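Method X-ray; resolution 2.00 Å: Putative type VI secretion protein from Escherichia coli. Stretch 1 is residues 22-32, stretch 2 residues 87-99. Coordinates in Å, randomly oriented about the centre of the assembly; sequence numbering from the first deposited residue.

Stretch 1, residues 22-32: ALEGAASLCQT
Stretch 2, residues 87-99: RPQLAQSLNALLK

Helices often pack against distant parts of a chain through a few apolar side chains spaced along one face, with no hydrogen bond to fix the register. This putative type VI secretion protein supplies a compact example, in which residues 22–32 meet residues 87–99 and bury 298 Å², both sides summed.

The backbones set the frame. Residues 22–32 are helical throughout, with phi/psi near -64/-41 and i-to-i+4 bonds such as Ala-27 N to Leu-23 O (3.0 Å) and Gln-31 N to Ala-27 O (3.1 Å). The second stretch starts extended, from Arg-87 (-143/137) and Pro-88 (-82/161) through the short strand Gln-89 (-120/161) and Leu-90 (-77/133). Ala-91 (-70/158) is the N-cap of the helix 92–99; its O accepts from Asn-95 N at 3.0 Å and, weakly, from Leu-94 N, also at 3.0 Å. Register is set where Gln-31 and Arg-87 bring their CA atoms to 5.9 Å. The chains run in opposite senses along the contact: Gln-31 and Cys-30 meet Arg-87 and Pro-88, whereas Leu-23 meets Leu-90, Leu-94 and Leu-98.

Apolar packing has two centres. At one, Leu-23 (chi1 t, chi2 p) points toward the other stretch and places CD1 3.8 Å from Leu-94 CD2 and 4.0 Å from Leu-90 CD2, while its CD2 lies 4.3 Å from Leu-98 CD2. Leu-94 (t, p) and Leu-98 (chi1 -149°, chi2 -3°) also point toward the partner, one helical turn apart; Leu-90 (m, t) leaves its backbone sideways, but its end comes nearer. One leucine thus bridges strand and helix. At the other centre, Pro-88, its ring C-gamma exo, sets CG 3.5 Å from Cys-30 CB. Cys-30 adopts chi1 m, which leaves its SG 3.4 Å from Ala-26 O within its own helix.

Contacts between apolar and polar atoms complete the proline site. Pro-88 CG also lies 3.8 Å from Ala-27 O and 3.6 Å from Gln-31 N, so the ring rests against the helix backbone as well as a side chain. Gln-31 (t, t, chi3 131°) leaves sideways and its end comes nearer, with NE2 3.6 Å from Arg-87 CG and 4.1 Å from Pro-88 CD. Arg-87 (chi1 -111°) is modelled only to CG.

No hydrogen bond joins the stretches among the modelled atoms. Side-chain bonds stay local: Ser-28 OG (chi1 m) donates to Glu-24 O at 3.2 Å, and Thr-32 OG1 (chi1 p) to Leu-29 O at 2.7 Å.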

# COMPACT_ATOMS: atom_id res chain seq x y z
N ALA A 22 5.90 -3.93 5.50
CA ALA A 22 5.15 -4.58 4.42
C ALA A 22 5.87 -4.43 3.08
O ALA A 22 5.85 -5.37 2.28
CB ALA A 22 3.74 -4.01 4.33
N LEU A 23 6.52 -3.28 2.83
CA LEU A 23 7.25 -3.07 1.58
C LEU A 23 8.49 -3.98 1.52
O LEU A 23 8.78 -4.54 0.47
CB LEU A 23 7.61 -1.58 1.33
CG LEU A 23 8.23 -1.22 -0.03
CD1 LEU A 23 7.35 -1.66 -1.21
CD2 LEU A 23 8.48 0.26 -0.13
N GLU A 24 9.15 -4.18 2.68
CA GLU A 24 10.30 -5.09 2.81
C GLU A 24 9.82 -6.53 2.58
O GLU A 24 10.49 -7.28 1.89
CB GLU A 24 10.95 -4.98 4.20
CG GLU A 24 11.59 -3.63 4.45
N GLY A 25 8.65 -6.87 3.14
CA GLY A 25 8.02 -8.18 2.96
C GLY A 25 7.69 -8.45 1.49
O GLY A 25 7.93 -9.56 1.00
N ALA A 26 7.18 -7.42 0.77
CA ALA A 26 6.87 -7.50 -0.66
C ALA A 26 8.15 -7.73 -1.49
O ALA A 26 8.13 -8.55 -2.42
CB ALA A 26 6.15 -6.23 -1.12
N ALA A 27 9.25 -7.02 -1.13
CA ALA A 27 10.57 -7.15 -1.78
C ALA A 27 11.12 -8.56 -1.54
O ALA A 27 11.66 -9.16 -2.47
CB ALA A 27 11.54 -6.11 -1.24
N SER A 28 10.96 -9.10 -0.30
CA SER A 28 11.40 -10.46 0.04
C SER A 28 10.62 -11.51 -0.74
O SER A 28 11.23 -12.45 -1.26
CB SER A 28 11.26 -10.72 1.54
OG SER A 28 12.18 -9.92 2.26
N LEU A 29 9.29 -11.33 -0.87
CA LEU A 29 8.42 -12.23 -1.62
C LEU A 29 8.81 -12.26 -3.10
O LEU A 29 8.91 -13.34 -3.68
CB LEU A 29 6.94 -11.86 -1.40
CG LEU A 29 5.88 -12.47 -2.33
CD1 LEU A 29 5.65 -13.95 -2.03
CD2 LEU A 29 4.57 -11.71 -2.20
N CYS A 30 9.09 -11.08 -3.69
CA CYS A 30 9.55 -10.95 -5.08
C CYS A 30 10.85 -11.70 -5.31
O CYS A 30 10.99 -12.36 -6.34
CB CYS A 30 9.70 -9.48 -5.46
SG CYS A 30 8.14 -8.65 -5.81
N GLN A 31 11.80 -11.60 -4.34
CA GLN A 31 13.10 -12.27 -4.38
C GLN A 31 12.93 -13.78 -4.39
O GLN A 31 13.54 -14.44 -5.24
CB GLN A 31 13.99 -11.82 -3.21
CG GLN A 31 15.48 -12.00 -3.48
CD GLN A 31 16.35 -11.29 -2.47
OE1 GLN A 31 17.29 -11.88 -1.92
NE2 GLN A 31 16.09 -10.01 -2.22
N THR A 32 12.06 -14.34 -3.50
CA THR A 32 11.79 -15.80 -3.42
C THR A 32 11.20 -16.35 -4.73
O THR A 32 11.35 -17.54 -5.00
CB THR A 32 10.88 -16.18 -2.24
OG1 THR A 32 9.57 -15.66 -2.46
CG2 THR A 32 11.43 -15.77 -0.88
N ARG A 87 17.78 -9.56 -7.86
CA ARG A 87 17.16 -8.71 -6.86
C ARG A 87 16.10 -7.80 -7.46
O ARG A 87 16.32 -7.20 -8.47
CB ARG A 87 18.23 -7.94 -6.07
CG ARG A 87 18.31 -8.44 -4.64
N PRO A 88 14.94 -7.63 -6.81
CA PRO A 88 13.87 -6.83 -7.40
C PRO A 88 14.01 -5.33 -7.21
O PRO A 88 14.72 -4.83 -6.32
CB PRO A 88 12.60 -7.37 -6.71
CG PRO A 88 13.07 -8.64 -6.00
CD PRO A 88 14.48 -8.34 -5.62
N GLN A 89 13.29 -4.63 -8.07
CA GLN A 89 13.19 -3.20 -8.13
C GLN A 89 11.74 -2.82 -7.92
O GLN A 89 10.85 -3.62 -8.20
CB GLN A 89 13.58 -2.70 -9.53
CG GLN A 89 15.03 -2.31 -9.65
CD GLN A 89 15.34 -1.75 -11.02
OE1 GLN A 89 14.62 -1.97 -12.01
NE2 GLN A 89 16.44 -1.03 -11.10
N LEU A 90 11.49 -1.55 -7.56
CA LEU A 90 10.13 -1.06 -7.43
C LEU A 90 9.59 -0.81 -8.83
O LEU A 90 10.28 -0.20 -9.66
CB LEU A 90 10.11 0.25 -6.63
CG LEU A 90 10.62 0.17 -5.19
CD1 LEU A 90 10.70 1.54 -4.57
CD2 LEU A 90 9.70 -0.72 -4.32
N ALA A 91 8.37 -1.29 -9.09
CA ALA A 91 7.73 -1.06 -10.39
C ALA A 91 7.36 0.43 -10.52
O ALA A 91 7.25 1.14 -9.51
CB ALA A 91 6.49 -1.92 -10.52
N GLN A 92 7.18 0.89 -11.77
CA GLN A 92 6.77 2.24 -12.17
C GLN A 92 5.49 2.63 -11.42
O GLN A 92 5.42 3.72 -10.86
CB GLN A 92 6.56 2.26 -13.70
CG GLN A 92 5.72 3.41 -14.26
N SER A 93 4.50 1.71 -11.37
CA SER A 93 3.22 1.91 -10.68
C SER A 93 3.42 2.06 -9.16
O SER A 93 2.65 2.79 -8.53
CB SER A 93 2.28 0.74 -10.96
OG SER A 93 2.91 -0.48 -10.61
N LEU A 94 4.45 1.39 -8.59
CA LEU A 94 4.74 1.50 -7.17
C LEU A 94 5.39 2.83 -6.81
O LEU A 94 5.03 3.41 -5.78
CB LEU A 94 5.55 0.31 -6.61
CG LEU A 94 5.40 0.08 -5.09
CD1 LEU A 94 3.97 0.24 -4.66
CD2 LEU A 94 5.84 -1.29 -4.71
N ASN A 95 6.31 3.34 -7.67
CA ASN A 95 6.95 4.65 -7.48
C ASN A 95 5.88 5.74 -7.57
O ASN A 95 5.90 6.68 -6.78
CB ASN A 95 8.04 4.90 -8.53
CG ASN A 95 9.28 4.05 -8.38
OD1 ASN A 95 9.81 3.88 -7.28
ND2 ASN A 95 9.80 3.56 -9.49
N ALA A 96 4.92 5.59 -8.51
CA ALA A 96 3.79 6.51 -8.71
C ALA A 96 2.84 6.48 -7.50
O ALA A 96 2.45 7.54 -7.03
CB ALA A 96 3.04 6.14 -9.98
N LEU A 97 2.50 5.27 -6.98
CA LEU A 97 1.62 5.12 -5.80
C LEU A 97 2.26 5.76 -4.57
O LEU A 97 1.59 6.48 -3.84
CB LEU A 97 1.27 3.63 -5.54
CG LEU A 97 0.49 3.32 -4.24
CD1 LEU A 97 -0.97 3.77 -4.34
CD2 LEU A 97 0.55 1.84 -3.91
N LEU A 98 3.57 5.52 -4.36
CA LEU A 98 4.35 6.04 -3.23
C LEU A 98 4.34 7.57 -3.23
O LEU A 98 4.08 8.18 -2.20
CB LEU A 98 5.80 5.55 -3.37
CG LEU A 98 6.68 5.29 -2.14
CD1 LEU A 98 6.01 5.64 -0.81
CD2 LEU A 98 7.17 3.87 -2.15
N LYS A 99 4.65 8.17 -4.37
CA LYS A 99 4.72 9.61 -4.61
C LYS A 99 3.36 10.27 -4.41
O LYS A 99 3.26 11.30 -3.75
CB LYS A 99 5.33 9.82 -6.01
CG LYS A 99 5.02 11.09 -6.76
CD LYS A 99 5.78 11.07 -8.08
CE LYS A 99 5.26 12.06 -9.08
NZ LYS A 99 5.97 11.93 -10.38